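Local structure of 2',5'-phosphodiesterase 12 (Homo sapiens, 4Z0V) at residues H367-A379 and Y393-V406. The protein belongs to the endonuclease/exonuclease/phosphatase family, with a DNase I-like fold behind an N-terminal E-set-type domain, and is modelled here with magnesium. Numbering follows the deposited sequence.
Sequences HFFKLKSACGEPA and YIFIDLNALEVEQV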
loop_
_atom_site.group_PDB
_atom_site.type_symbol
_atom_site.label_atom_id
_atom_site.label_comp_id
_atom_site.label_asym_id
_atom_site.label_seq_id
_atom_site.Cartn_x
_atom_site.Cartn_y
_atom_site.Cartn_z
ATOM N N HIS A 367 15.774 21.036 6.746
ATOM C CA HIS A 367 14.341 20.904 7.041
ATOM C C HIS A 367 14.214 20.827 8.547
ATOM O O HIS A 367 15.182 20.431 9.230
ATOM C CB HIS A 367 13.652 19.729 6.301
ATOM C CG HIS A 367 13.945 18.382 6.878
ATOM N ND1 HIS A 367 13.230 17.893 7.954
ATOM C CD2 HIS A 367 14.868 17.464 6.511
ATOM C CE1 HIS A 367 13.746 16.704 8.223
ATOM N NE2 HIS A 367 14.738 16.402 7.382
ATOM N N PHE A 368 13.022 21.130 9.078
ATOM C CA PHE A 368 12.850 21.131 10.530
ATOM C C PHE A 368 11.933 20.039 11.041
ATOM O O PHE A 368 11.505 20.115 12.195
ATOM C CB PHE A 368 12.374 22.516 11.030
ATOM C CG PHE A 368 13.259 23.625 10.516
ATOM C CD1 PHE A 368 14.588 23.718 10.916
ATOM C CD2 PHE A 368 12.784 24.537 9.580
ATOM C CE1 PHE A 368 15.418 24.725 10.418
ATOM C CE2 PHE A 368 13.615 25.544 9.082
ATOM C CZ PHE A 368 14.929 25.624 9.497
ATOM N N PHE A 369 11.658 18.991 10.224
ATOM C CA PHE A 369 10.865 17.881 10.737
ATOM C C PHE A 369 11.729 16.995 11.614
ATOM O O PHE A 369 12.913 16.834 11.318
ATOM C CB PHE A 369 10.350 17.023 9.565
ATOM C CG PHE A 369 9.218 17.646 8.793
ATOM C CD1 PHE A 369 7.911 17.577 9.265
ATOM C CD2 PHE A 369 9.456 18.305 7.594
ATOM C CE1 PHE A 369 6.851 18.114 8.520
ATOM C CE2 PHE A 369 8.401 18.826 6.844
ATOM C CZ PHE A 369 7.107 18.723 7.314
ATOM N N LYS A 370 11.148 16.374 12.642
ATOM C CA LYS A 370 11.888 15.395 13.456
ATOM C C LYS A 370 11.272 14.057 13.123
ATOM O O LYS A 370 10.187 13.736 13.621
ATOM C CB LYS A 370 11.836 15.727 14.954
ATOM C CG LYS A 370 12.286 17.154 15.273
ATOM C CD LYS A 370 13.703 17.481 14.760
ATOM C CE LYS A 370 13.931 18.979 14.695
ATOM N NZ LYS A 370 15.201 19.300 13.992
ATOM N N LEU A 371 11.929 13.325 12.198
ATOM C CA LEU A 371 11.420 12.078 11.627
ATOM C C LEU A 371 12.257 10.910 11.990
ATOM O O LEU A 371 13.478 10.972 11.951
ATOM C CB LEU A 371 11.317 12.168 10.094
ATOM C CG LEU A 371 10.412 13.284 9.541
ATOM C CD1 LEU A 371 10.662 13.496 8.059
ATOM C CD2 LEU A 371 8.948 13.003 9.811
ATOM N N LYS A 372 11.592 9.847 12.372
ATOM C CA LYS A 372 12.251 8.607 12.746
ATOM C C LYS A 372 11.716 7.525 11.842
ATOM O O LYS A 372 10.516 7.525 11.558
ATOM C CB LYS A 372 11.932 8.286 14.220
ATOM C CG LYS A 372 12.439 6.937 14.721
ATOM C CD LYS A 372 11.879 6.603 16.103
ATOM C CE LYS A 372 12.276 5.198 16.507
ATOM N NZ LYS A 372 11.731 4.820 17.836
ATOM N N SER A 373 12.583 6.622 11.385
ATOM C CA SER A 373 12.116 5.448 10.634
ATOM C C SER A 373 11.458 4.522 11.668
ATOM O O SER A 373 12.139 3.957 12.541
ATOM C CB SER A 373 13.287 4.764 9.925
ATOM O OG SER A 373 12.794 3.568 9.349
ATOM N N ALA A 374 10.130 4.414 11.636
ATOM C CA ALA A 374 9.404 3.610 12.628
ATOM C C ALA A 374 9.865 2.150 12.672
ATOM O O ALA A 374 9.985 1.591 13.763
ATOM C CB ALA A 374 7.896 3.681 12.363
ATOM N N CYS A 375 10.142 1.525 11.516
ATOM C CA CYS A 375 10.578 0.124 11.528
ATOM C C CYS A 375 12.099 -0.016 11.508
ATOM O O CYS A 375 12.615 -1.112 11.274
ATOM C CB CYS A 375 9.932 -0.645 10.386
ATOM S SG CYS A 375 8.133 -0.578 10.430
ATOM N N GLY A 376 12.792 1.089 11.768
ATOM C CA GLY A 376 14.234 1.125 11.854
ATOM C C GLY A 376 14.907 0.934 10.524
ATOM O O GLY A 376 14.481 1.498 9.514
ATOM N N GLU A 377 15.965 0.125 10.516
ATOM C CA GLU A 377 16.749 -0.093 9.312
ATOM C C GLU A 377 16.921 -1.589 9.107
ATOM O O GLU A 377 17.974 -2.134 9.419
ATOM C CB GLU A 377 18.099 0.649 9.395
ATOM C CG GLU A 377 17.955 2.160 9.561
ATOM C CD GLU A 377 19.189 2.919 10.006
ATOM O OE1 GLU A 377 20.292 2.327 10.008
ATOM O OE2 GLU A 377 19.061 4.127 10.313
ATOM N N PRO A 378 15.869 -2.287 8.623
ATOM C CA PRO A 378 15.999 -3.740 8.394
ATOM C C PRO A 378 17.140 -4.062 7.434
ATOM O O PRO A 378 17.546 -3.205 6.639
ATOM C CB PRO A 378 14.654 -4.123 7.754
ATOM C CG PRO A 378 13.705 -3.042 8.140
ATOM C CD PRO A 378 14.532 -1.788 8.218
ATOM N N ALA A 379 17.639 -5.307 7.485
ATOM C CA ALA A 379 18.683 -5.798 6.584
ATOM C C ALA A 379 18.232 -5.544 5.127
ATOM O O ALA A 379 19.024 -5.117 4.294
ATOM C CB ALA A 379 18.935 -7.294 6.834
ATOM N N TYR A 393 10.325 2.873 3.970
ATOM C CA TYR A 393 10.300 3.403 5.335
ATOM C C TYR A 393 8.933 3.904 5.732
ATOM O O TYR A 393 8.149 4.314 4.874
ATOM C CB TYR A 393 11.294 4.565 5.490
ATOM C CG TYR A 393 12.716 4.233 5.086
ATOM C CD1 TYR A 393 13.602 3.656 5.992
ATOM C CD2 TYR A 393 13.171 4.490 3.797
ATOM C CE1 TYR A 393 14.900 3.300 5.609
ATOM C CE2 TYR A 393 14.458 4.126 3.396
ATOM C CZ TYR A 393 15.325 3.551 4.314
ATOM O OH TYR A 393 16.586 3.180 3.910
ATOM N N ILE A 394 8.656 3.892 7.041
ATOM C CA ILE A 394 7.491 4.565 7.616
ATOM C C ILE A 394 8.116 5.668 8.463
ATOM O O ILE A 394 8.635 5.357 9.527
ATOM C CB ILE A 394 6.544 3.655 8.419
ATOM C CG1 ILE A 394 5.885 2.586 7.493
ATOM C CG2 ILE A 394 5.460 4.506 9.140
ATOM C CD1 ILE A 394 5.235 1.392 8.290
ATOM N N PHE A 395 8.161 6.892 7.968
ATOM C CA PHE A 395 8.769 7.989 8.733
ATOM C C PHE A 395 7.711 8.628 9.601
ATOM O O PHE A 395 6.628 8.989 9.102
ATOM C CB PHE A 395 9.413 9.023 7.819
ATOM C CG PHE A 395 10.659 8.544 7.107
ATOM C CD1 PHE A 395 11.810 8.210 7.824
ATOM C CD2 PHE A 395 10.706 8.489 5.719
ATOM C CE1 PHE A 395 12.958 7.761 7.163
ATOM C CE2 PHE A 395 11.875 8.081 5.058
ATOM C CZ PHE A 395 12.996 7.737 5.784
ATOM N N ILE A 396 8.011 8.767 10.911
ATOM C CA ILE A 396 7.002 9.317 11.829
ATOM C C ILE A 396 7.471 10.593 12.480
ATOM O O ILE A 396 8.640 10.742 12.789
ATOM C CB ILE A 396 6.552 8.306 12.900
ATOM C CG1 ILE A 396 7.720 7.909 13.848
ATOM C CG2 ILE A 396 5.895 7.062 12.250
ATOM C CD1 ILE A 396 7.314 7.227 15.119
ATOM N N ASP A 397 6.537 11.505 12.680
ATOM C CA ASP A 397 6.767 12.781 13.354
ATOM C C ASP A 397 6.966 12.532 14.845
ATOM O O ASP A 397 6.001 12.246 15.560
ATOM C CB ASP A 397 5.532 13.666 13.126
ATOM C CG ASP A 397 5.631 15.077 13.641
ATOM O OD1 ASP A 397 6.619 15.386 14.362
ATOM O OD2 ASP A 397 4.736 15.882 13.315
ATOM N N LEU A 398 8.210 12.664 15.326
ATOM C CA LEU A 398 8.518 12.463 16.745
ATOM C C LEU A 398 7.850 13.487 17.672
ATOM O O LEU A 398 7.773 13.242 18.874
ATOM C CB LEU A 398 10.028 12.505 16.986
ATOM C CG LEU A 398 10.791 11.296 16.469
ATOM C CD1 LEU A 398 12.271 11.586 16.427
ATOM C CD2 LEU A 398 10.422 10.016 17.245
ATOM N N ASN A 399 7.350 14.611 17.139
ATOM C CA ASN A 399 6.634 15.573 18.011
ATOM C C ASN A 399 5.338 14.998 18.586
ATOM O O ASN A 399 4.896 15.431 19.647
ATOM C CB ASN A 399 6.247 16.832 17.233
ATOM C CG ASN A 399 7.392 17.713 16.822
ATOM O OD1 ASN A 399 8.452 17.708 17.425
ATOM N ND2 ASN A 399 7.171 18.549 15.810
ATOM N N ALA A 400 4.698 14.071 17.864
ATOM C CA ALA A 400 3.374 13.586 18.238
ATOM C C ALA A 400 3.219 12.082 18.262
ATOM O O ALA A 400 2.190 11.595 18.743
ATOM C CB ALA A 400 2.358 14.155 17.262
ATOM N N LEU A 401 4.180 11.343 17.708
ATOM C CA LEU A 401 4.031 9.899 17.611
ATOM C C LEU A 401 5.216 9.170 18.135
ATOM O O LEU A 401 6.348 9.673 18.042
ATOM C CB LEU A 401 3.822 9.515 16.133
ATOM C CG LEU A 401 2.550 10.058 15.464
ATOM C CD1 LEU A 401 2.732 10.056 13.967
ATOM C CD2 LEU A 401 1.306 9.228 15.861
ATOM N N GLU A 402 4.970 7.964 18.646
ATOM C CA GLU A 402 6.016 7.060 19.124
ATOM C C GLU A 402 5.723 5.649 18.640
ATOM O O GLU A 402 4.576 5.346 18.310
ATOM C CB GLU A 402 6.149 7.116 20.663
ATOM C CG GLU A 402 4.927 6.642 21.425
ATOM C CD GLU A 402 4.979 6.846 22.927
ATOM O OE1 GLU A 402 4.165 6.206 23.631
ATOM O OE2 GLU A 402 5.799 7.669 23.398
ATOM N N VAL A 403 6.742 4.787 18.600
ATOM C CA VAL A 403 6.556 3.421 18.155
ATOM C C VAL A 403 6.150 2.560 19.344
ATOM O O VAL A 403 6.890 2.451 20.329
ATOM C CB VAL A 403 7.803 2.862 17.420
ATOM C CG1 VAL A 403 7.500 1.477 16.817
ATOM C CG2 VAL A 403 8.244 3.817 16.306
ATOM N N GLU A 404 4.990 1.909 19.220
ATOM C CA GLU A 404 4.481 0.978 20.216
ATOM C C GLU A 404 5.111 -0.389 19.959
ATOM O O GLU A 404 5.611 -0.999 20.889
ATOM C CB GLU A 404 2.949 0.928 20.178
ATOM C CG GLU A 404 2.327 -0.150 21.052
ATOM C CD GLU A 404 2.164 0.144 22.535
ATOM O OE1 GLU A 404 2.740 1.134 23.038
ATOM O OE2 GLU A 404 1.448 -0.636 23.198
ATOM N N GLN A 405 5.084 -0.883 18.698
ATOM C CA GLN A 405 5.733 -2.146 18.327
ATOM C C GLN A 405 6.006 -2.155 16.834
ATOM O O GLN A 405 5.335 -1.444 16.071
ATOM C CB GLN A 405 4.925 -3.400 18.743
ATOM C CG GLN A 405 3.597 -3.574 18.037
ATOM C CD GLN A 405 3.167 -5.029 17.866
ATOM O OE1 GLN A 405 3.902 -6.000 18.164
ATOM N NE2 GLN A 405 1.966 -5.208 17.338
ATOM N N VAL A 406 6.997 -2.957 16.441
ATOM C CA VAL A 406 7.385 -3.206 15.047
ATOM C C VAL A 406 6.990 -4.634 14.787
ATOM O O VAL A 406 7.405 -5.526 15.544
ATOM C CB VAL A 406 8.895 -2.953 14.770
ATOM C CG1 VAL A 406 9.271 -3.334 13.334
ATOM C CG2 VAL A 406 9.258 -1.498 15.041
HETATM O O HOH W 1 8.421 16.954 13.040
HETATM O O HOH W 2 9.566 6.032 19.129
HETATM O O HOH W 3 10.465 2.290 8.747
#
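Ala374 fills the tight end of this contact: its CB lies 3.9 Å from Ile396 CG2 and also touches Ile394 CG2 and Val403 CG2, while its N donates to Ile394 O. Next to it, Cys375 has SG anti to the carbonyl carbon (chi1 -57°), which sets the sulfur 4.1 Å from Ile394 CD1; Val406 leans CG1 on Cys375 CB, and its CG2 comes 3.4 Å from Ala374 O. Cys435 of strand 433-439 also packs against Ala374 and Cys375. Strands 371-373 and 393-397 run antiparallel, joined by reciprocal bonds between Lys372 and Ile396 and extended by Leu398 N to Lys370 O. Strand 401-406 edges the other sheet of the DNase I-like sandwich, so the two sheets meet where the type I turn Ser373-Gly376 packs on Val403 and Val406. Ser373 OG donates to Gly376 O (2.7 Å) and accepts from a water that also takes the N-H groups of Cys375 and Ile394; the same hydroxyl sits in plane at the Tyr393 ring edge, 3.5 Å from Tyr393 CD1. The solvent side is looser: extended Lys372 crosses Leu398 at about a right angle, and its NZ reaches Val403 N through a water. Another water links Lys370 N to Asp397 OD1, which accepts from Asn399 N, an Asx turn.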